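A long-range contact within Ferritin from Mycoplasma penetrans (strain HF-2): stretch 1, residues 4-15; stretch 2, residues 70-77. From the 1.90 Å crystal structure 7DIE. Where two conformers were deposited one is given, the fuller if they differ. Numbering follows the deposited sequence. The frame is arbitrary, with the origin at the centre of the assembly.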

ATOM      1  N   SER A   4      36.713  33.160  28.588  1.00 50.57           N
ATOM      2  CA  SER A   4      35.865  32.745  27.475  1.00 49.95           C
ATOM      3  C   SER A   4      35.593  33.907  26.534  1.00 41.80           C
ATOM      4  O   SER A   4      35.473  35.053  26.963  1.00 45.94           O
ATOM      5  CB  SER A   4      34.533  32.171  27.975  1.00 46.92           C
ATOM      6  OG  SER A   4      33.550  32.201  26.950  1.00 38.24           O
ATOM      7  N   VAL A   5      35.463  33.593  25.244  1.00 36.10           N
ATOM      8  CA  VAL A   5      35.150  34.614  24.258  1.00 32.94           C
ATOM      9  C   VAL A   5      33.775  35.221  24.496  1.00 27.77           C
ATOM     10  O   VAL A   5      33.494  36.308  23.995  1.00 35.47           O
ATOM     11  CB  VAL A   5      35.267  34.026  22.835  1.00 40.02           C
ATOM     12  CG1 VAL A   5      34.147  33.001  22.566  1.00 38.44           C
ATOM     13  CG2 VAL A   5      35.258  35.132  21.796  1.00 46.37           C
ATOM     14  N   PHE A   6      32.907  34.559  25.266  1.00 25.35           N
ATOM     15  CA  PHE A   6      31.569  35.109  25.475  1.00 24.84           C
ATOM     16  C   PHE A   6      31.573  36.209  26.524  1.00 30.29           C
ATOM     17  O   PHE A   6      30.749  37.130  26.454  1.00 29.77           O
ATOM     18  CB  PHE A   6      30.607  33.992  25.863  1.00 29.70           C
ATOM     19  CG  PHE A   6      30.263  33.111  24.704  1.00 30.77           C
ATOM     20  CD1 PHE A   6      29.234  33.471  23.841  1.00 32.69           C
ATOM     21  CD2 PHE A   6      31.022  31.976  24.426  1.00 32.42           C
ATOM     22  CE1 PHE A   6      28.920  32.677  22.738  1.00 30.26           C
ATOM     23  CE2 PHE A   6      30.713  31.178  23.319  1.00 32.67           C
ATOM     24  CZ  PHE A   6      29.657  31.546  22.474  1.00 30.20           C
ATOM     25  N   ASN A   7      32.491  36.127  27.486  1.00 32.86           N
ATOM     26  CA  ASN A   7      32.728  37.211  28.439  1.00 30.55           C
ATOM     27  C   ASN A   7      31.430  37.676  29.107  1.00 30.70           C
ATOM     28  O   ASN A   7      31.121  38.865  29.159  1.00 31.87           O
ATOM     29  CB  ASN A   7      33.421  38.378  27.742  1.00 36.46           C
ATOM     30  CG  ASN A   7      33.939  39.404  28.717  1.00 47.30           C
ATOM     31  OD1 ASN A   7      34.526  39.059  29.746  1.00 49.13           O
ATOM     32  ND2 ASN A   7      33.717  40.672  28.408  1.00 50.85           N
ATOM     33  N   LYS A   8      30.642  36.719  29.593  1.00 32.14           N
ATOM     34  CA  LYS A   8      29.377  37.069  30.230  1.00 30.33           C
ATOM     35  C   LYS A   8      29.654  37.698  31.590  1.00 33.47           C
ATOM     36  O   LYS A   8      30.645  37.386  32.243  1.00 29.55           O
ATOM     37  CB  LYS A   8      28.484  35.833  30.401  1.00 29.49           C
ATOM     38  CG  LYS A   8      28.160  35.083  29.084  1.00 26.60           C
ATOM     39  CD  LYS A   8      27.517  35.979  28.027  1.00 26.84           C
ATOM     40  CE  LYS A   8      26.103  36.448  28.421  1.00 25.26           C
ATOM     41  NZ  LYS A   8      25.582  37.412  27.412  1.00 22.82           N
ATOM     42  N   ASP A   9      28.796  38.629  32.012  0.56 32.19           N
ATOM     43  CA  ASP A   9      29.035  39.229  33.319  0.56 34.69           C
ATOM     44  C   ASP A   9      28.552  38.291  34.408  0.56 35.37           C
ATOM     45  O   ASP A   9      27.430  37.774  34.360  0.56 30.51           O
ATOM     46  CB  ASP A   9      28.379  40.596  33.499  0.56 34.59           C
ATOM     47  CG  ASP A   9      28.989  41.361  34.693  0.56 37.98           C
ATOM     48  OD1 ASP A   9      28.563  41.131  35.854  0.56 38.70           O
ATOM     49  OD2 ASP A   9      29.951  42.137  34.480  0.56 32.96           O
ATOM     50  N   GLU A  10      29.408  38.092  35.401  1.00 28.55           N
ATOM     51  CA  GLU A  10      29.138  37.121  36.458  1.00 32.65           C
ATOM     52  C   GLU A  10      27.903  37.470  37.286  1.00 34.36           C
ATOM     53  O   GLU A  10      27.259  36.563  37.811  1.00 32.61           O
ATOM     54  CB  GLU A  10      30.351  36.955  37.379  1.00 47.60           C
ATOM     55  CG  GLU A  10      30.209  35.758  38.324  1.00 63.26           C
ATOM     56  CD  GLU A  10      31.503  35.363  39.019  1.00 82.72           C
ATOM     57  OE1 GLU A  10      32.139  34.372  38.585  1.00 79.23           O
ATOM     58  OE2 GLU A  10      31.873  36.043  40.006  1.00 78.93           O
ATOM     59  N   ARG A  11      27.543  38.733  37.358  1.00 34.10           N
ATOM     60  CA  ARG A  11      26.345  39.099  38.061  1.00 40.33           C
ATOM     61  C   ARG A  11      25.092  38.531  37.404  1.00 33.69           C
ATOM     62  O   ARG A  11      24.250  38.019  38.076  1.00 32.49           O
ATOM     63  CB  ARG A  11      26.180  40.586  38.104  1.00 40.89           C
ATOM     64  CG  ARG A  11      27.002  41.227  39.164  1.00 60.67           C
ATOM     65  CD  ARG A  11      26.431  40.891  40.496  1.00 69.10           C
ATOM     66  NE  ARG A  11      27.281  41.455  41.497  1.00 80.69           N
ATOM     67  CZ  ARG A  11      26.853  42.000  42.624  1.00 79.53           C
ATOM     68  NH1 ARG A  11      27.742  42.500  43.455  1.00 70.10           N
ATOM     69  NH2 ARG A  11      25.556  42.018  42.918  1.00 76.61           N
ATOM     70  N   ILE A  12      24.996  38.662  36.095  1.00 25.85           N
ATOM     71  CA  ILE A  12      23.839  38.190  35.367  1.00 26.25           C
ATOM     72  C   ILE A  12      23.840  36.671  35.353  1.00 28.51           C
ATOM     73  O   ILE A  12      22.793  36.038  35.541  1.00 29.60           O
ATOM     74  CB  ILE A  12      23.805  38.796  33.952  1.00 28.17           C
ATOM     75  CG1 ILE A  12      23.912  40.322  34.039  1.00 33.51           C
ATOM     76  CG2 ILE A  12      22.536  38.334  33.209  1.00 30.14           C
ATOM     77  CD1 ILE A  12      22.800  40.966  34.841  1.00 31.87           C
ATOM     78  N   MET A  13      25.019  36.057  35.186  1.00 27.38           N
ATOM     79  CA  MET A  13      25.062  34.594  35.160  1.00 29.74           C
ATOM     80  C   MET A  13      24.707  34.006  36.521  1.00 31.04           C
ATOM     81  O   MET A  13      24.066  32.952  36.600  1.00 27.27           O
ATOM     82  CB  MET A  13      26.432  34.101  34.696  1.00 27.22           C
ATOM     83  CG  MET A  13      26.768  34.479  33.280  1.00 28.51           C
ATOM     84  SD  MET A  13      25.607  33.854  32.039  1.00 37.44           S
ATOM     85  CE  MET A  13      24.557  35.179  31.766  1.00 23.48           C
ATOM     86  N   ASP A  14      25.106  34.671  37.608  1.00 26.46           N
ATOM     87  CA  ASP A  14      24.669  34.225  38.926  1.00 28.87           C
ATOM     88  C   ASP A  14      23.153  34.287  39.058  1.00 24.28           C
ATOM     89  O   ASP A  14      22.552  33.443  39.728  1.00 28.74           O
ATOM     90  CB  ASP A  14      25.312  35.072  40.024  1.00 32.95           C
ATOM     91  CG  ASP A  14      26.756  34.699  40.287  1.00 45.59           C
ATOM     92  OD1 ASP A  14      27.263  33.706  39.715  1.00 44.59           O
ATOM     93  OD2 ASP A  14      27.385  35.418  41.085  1.00 46.45           O
ATOM     94  N   LEU A  15      22.517  35.308  38.468  1.00 24.29           N
ATOM     95  CA  LEU A  15      21.056  35.375  38.495  1.00 27.17           C
ATOM     96  C   LEU A  15      20.429  34.242  37.687  1.00 27.63           C
ATOM     97  O   LEU A  15      19.370  33.725  38.056  1.00 26.70           O
ATOM     98  CB  LEU A  15      20.566  36.718  37.942  1.00 25.91           C
ATOM     99  CG  LEU A  15      20.727  37.912  38.886  1.00 35.91           C
ATOM    100  CD1 LEU A  15      20.258  39.176  38.188  1.00 31.01           C
ATOM    101  CD2 LEU A  15      19.929  37.683  40.156  1.00 33.21           C
ATOM    102  N   LYS A  70      25.991  27.277  26.438  1.00 24.86           N
ATOM    103  CA  LYS A  70      26.191  28.051  25.207  1.00 24.97           C
ATOM    104  C   LYS A  70      27.138  29.221  25.440  1.00 30.38           C
ATOM    105  O   LYS A  70      27.945  29.564  24.567  1.00 31.46           O
ATOM    106  CB  LYS A  70      24.858  28.588  24.675  1.00 26.77           C
ATOM    107  CG  LYS A  70      23.934  27.549  24.025  1.00 35.55           C
ATOM    108  CD  LYS A  70      24.518  27.038  22.715  1.00 44.43           C
ATOM    109  CE  LYS A  70      23.697  25.886  22.127  1.00 45.93           C
ATOM    110  NZ  LYS A  70      24.413  25.276  20.961  1.00 36.31           N
ATOM    111  N   VAL A  71      27.049  29.850  26.606  1.00 28.08           N
ATOM    112  CA  VAL A  71      27.872  31.018  26.890  1.00 26.90           C
ATOM    113  C   VAL A  71      28.985  30.694  27.893  1.00 32.60           C
ATOM    114  O   VAL A  71      29.521  31.600  28.536  1.00 29.11           O
ATOM    115  CB  VAL A  71      27.008  32.206  27.347  1.00 26.63           C
ATOM    116  CG1 VAL A  71      26.112  32.682  26.193  1.00 28.19           C
ATOM    117  CG2 VAL A  71      26.142  31.838  28.544  1.00 26.73           C
ATOM    118  N   ASP A  72      29.338  29.407  28.031  1.00 29.54           N
ATOM    119  CA  ASP A  72      30.501  28.957  28.810  1.00 29.63           C
ATOM    120  C   ASP A  72      30.438  29.389  30.272  1.00 32.43           C
ATOM    121  O   ASP A  72      31.477  29.595  30.900  1.00 31.27           O
ATOM    122  CB  ASP A  72      31.825  29.455  28.210  1.00 34.32           C
ATOM    123  CG  ASP A  72      32.171  28.795  26.882  1.00 40.43           C
ATOM    124  OD1 ASP A  72      31.635  27.709  26.569  1.00 34.76           O
ATOM    125  OD2 ASP A  72      32.998  29.379  26.147  1.00 41.75           O
ATOM    126  N   SER A  73      29.247  29.531  30.844  1.00 27.93           N
ATOM    127  CA  SER A  73      29.124  29.930  32.240  1.00 30.57           C
ATOM    128  C   SER A  73      28.770  28.743  33.128  1.00 31.34           C
ATOM    129  O   SER A  73      28.236  27.729  32.670  1.00 27.77           O
ATOM    130  CB  SER A  73      28.070  31.022  32.389  1.00 27.16           C
ATOM    131  OG  SER A  73      28.476  32.139  31.632  1.00 34.76           O
ATOM    132  N   ILE A  74      29.030  28.904  34.425  1.00 26.98           N
ATOM    133  CA  ILE A  74      29.002  27.799  35.387  1.00 30.00           C
ATOM    134  C   ILE A  74      27.704  27.842  36.190  1.00 31.24           C
ATOM    135  O   ILE A  74      27.367  28.867  36.797  1.00 27.80           O
ATOM    136  CB  ILE A  74      30.224  27.855  36.327  1.00 31.51           C
ATOM    137  CG1 ILE A  74      31.531  27.791  35.535  1.00 33.82           C
ATOM    138  CG2 ILE A  74      30.158  26.748  37.387  1.00 26.28           C
ATOM    139  CD1 ILE A  74      31.647  26.622  34.615  1.00 35.74           C
ATOM    140  N   LEU A  75      26.984  26.718  36.213  1.00 26.65           N
ATOM    141  CA  LEU A  75      25.783  26.581  37.031  1.00 30.74           C
ATOM    142  C   LEU A  75      26.155  26.172  38.451  1.00 30.43           C
ATOM    143  O   LEU A  75      26.843  25.172  38.655  1.00 31.14           O
ATOM    144  CB  LEU A  75      24.844  25.531  36.430  1.00 25.60           C
ATOM    145  CG  LEU A  75      23.665  25.071  37.286  1.00 27.39           C
ATOM    146  CD1 LEU A  75      22.709  26.234  37.492  1.00 30.41           C
ATOM    147  CD2 LEU A  75      22.940  23.909  36.581  1.00 33.52           C
ATOM    148  N   LYS A  76      25.670  26.923  39.431  1.00 29.64           N
ATOM    149  CA  LYS A  76      25.926  26.639  40.837  1.00 36.83           C
ATOM    150  C   LYS A  76      24.615  26.258  41.519  1.00 31.09           C
ATOM    151  O   LYS A  76      23.701  27.080  41.599  1.00 35.80           O
ATOM    152  CB  LYS A  76      26.549  27.861  41.520  1.00 43.25           C
ATOM    153  CG  LYS A  76      27.796  28.426  40.813  1.00 46.26           C
ATOM    154  CD  LYS A  76      27.869  29.949  40.927  1.00 50.07           C
ATOM    155  CE  LYS A  76      29.105  30.515  40.234  1.00 51.05           C
ATOM    156  NZ  LYS A  76      29.202  32.000  40.364  1.00 50.25           N
ATOM    157  N   ILE A  77      24.522  25.024  42.006  1.00 32.36           N
ATOM    158  CA  ILE A  77      23.378  24.584  42.806  1.00 37.84           C
ATOM    159  C   ILE A  77      23.688  24.853  44.268  1.00 38.07           C
ATOM    160  O   ILE A  77      24.817  24.623  44.719  1.00 35.99           O
ATOM    161  CB  ILE A  77      23.069  23.090  42.592  1.00 39.29           C
ATOM    162  CG1 ILE A  77      22.998  22.726  41.100  1.00 41.41           C
ATOM    163  CG2 ILE A  77      21.811  22.685  43.365  1.00 34.06           C
ATOM    164  CD1 ILE A  77      22.090  23.555  40.334  1.00 38.11           C
TER
HETATM  165  O   HOH W   1      31.245  33.535  29.618  1.00 35.17           O

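The N-terminal segment, residues 4-15, runs alongside residues 70-77, with Ser 4 near Asp 72, Phe 6 near Val 71, Met 13 near Ser 73 and Asp 14 near Lys 76. No backbone-to-backbone hydrogen bond joins the two; side chains, one bridging water and, from stretch 2, backbone atoms packed against Phe 6 make the contact, which buries 438 Å² in total. Stretch 2 enters it where a helix ends: Val 71 is the first residue to leave helical geometry, and Asp 72 follows with positive phi.

At one end, Ser 4 OG donates to Asp 72 OD2 at 3.0 Å. Ser 4 OG also accepts from Phe 6 N at 3.0 Å, nearly linear, so it satisfies a backbone amide of its own stretch while giving its proton to the carboxylate across the interface. The turn is closed further by a weak bond from Asn 7 N to Ser 4 O (3.2 Å).

The Phe 6 ring lies against the end of the helix. Val 71 CA lies over one face, 4.1 Å from the ring centroid and 20° off the normal, a CH-pi contact, while Asp 72 OD2 approaches the edge, 3.7 Å from Phe 6 CD2. Lys 70 O lies over the same face as Val 71 CA, 3.4 Å from Phe 6 CZ, a contact that is not a hydrogen bond. The carboxylate thus meets the weakly positive rim of the ring rather than its electron-rich face. Val 71, buried and the residue most covered by the other stretch, also packs its side chain against both Phe 6 (Val 71 CG1 to Phe 6 CD1, 4.0 Å) and Met 13 (Val 71 CG2 to Met 13 SD, 4.1 Å). The aliphatic part of Lys 8 adds to this apolar cluster, its CG 3.6 Å from Val 71 CB, while its NZ is hydrogen-bonded elsewhere in the structure.

Water 1 links the backbones where they do not bond directly. It accepts from Lys 8 N at 3.2 Å and donates to Val 71 O at 2.8 Å, serving both an amide and a carbonyl. Nearby, Ser 73 OG sits against Met 13 CG at 3.3 Å, a close polar-apolar contact.

Beyond Lys 8 the chain turns into a helix. Asp 9 occupies the N-cap position, and its OD1 accepts from Arg 11 N at 3.0 Å, satisfying an amide in the helix's first turn. At the far end of the contact, Lys 76 extends its side chain to Asp 14, where Lys 76 NZ donates to Asp 14 OD1 at 2.7 Å in a short, charge-reinforced salt bridge. Glu 10 OE1 lies 4.2 Å from Lys 76 NZ, too far for a second salt bridge but near enough to add favourable electrostatics.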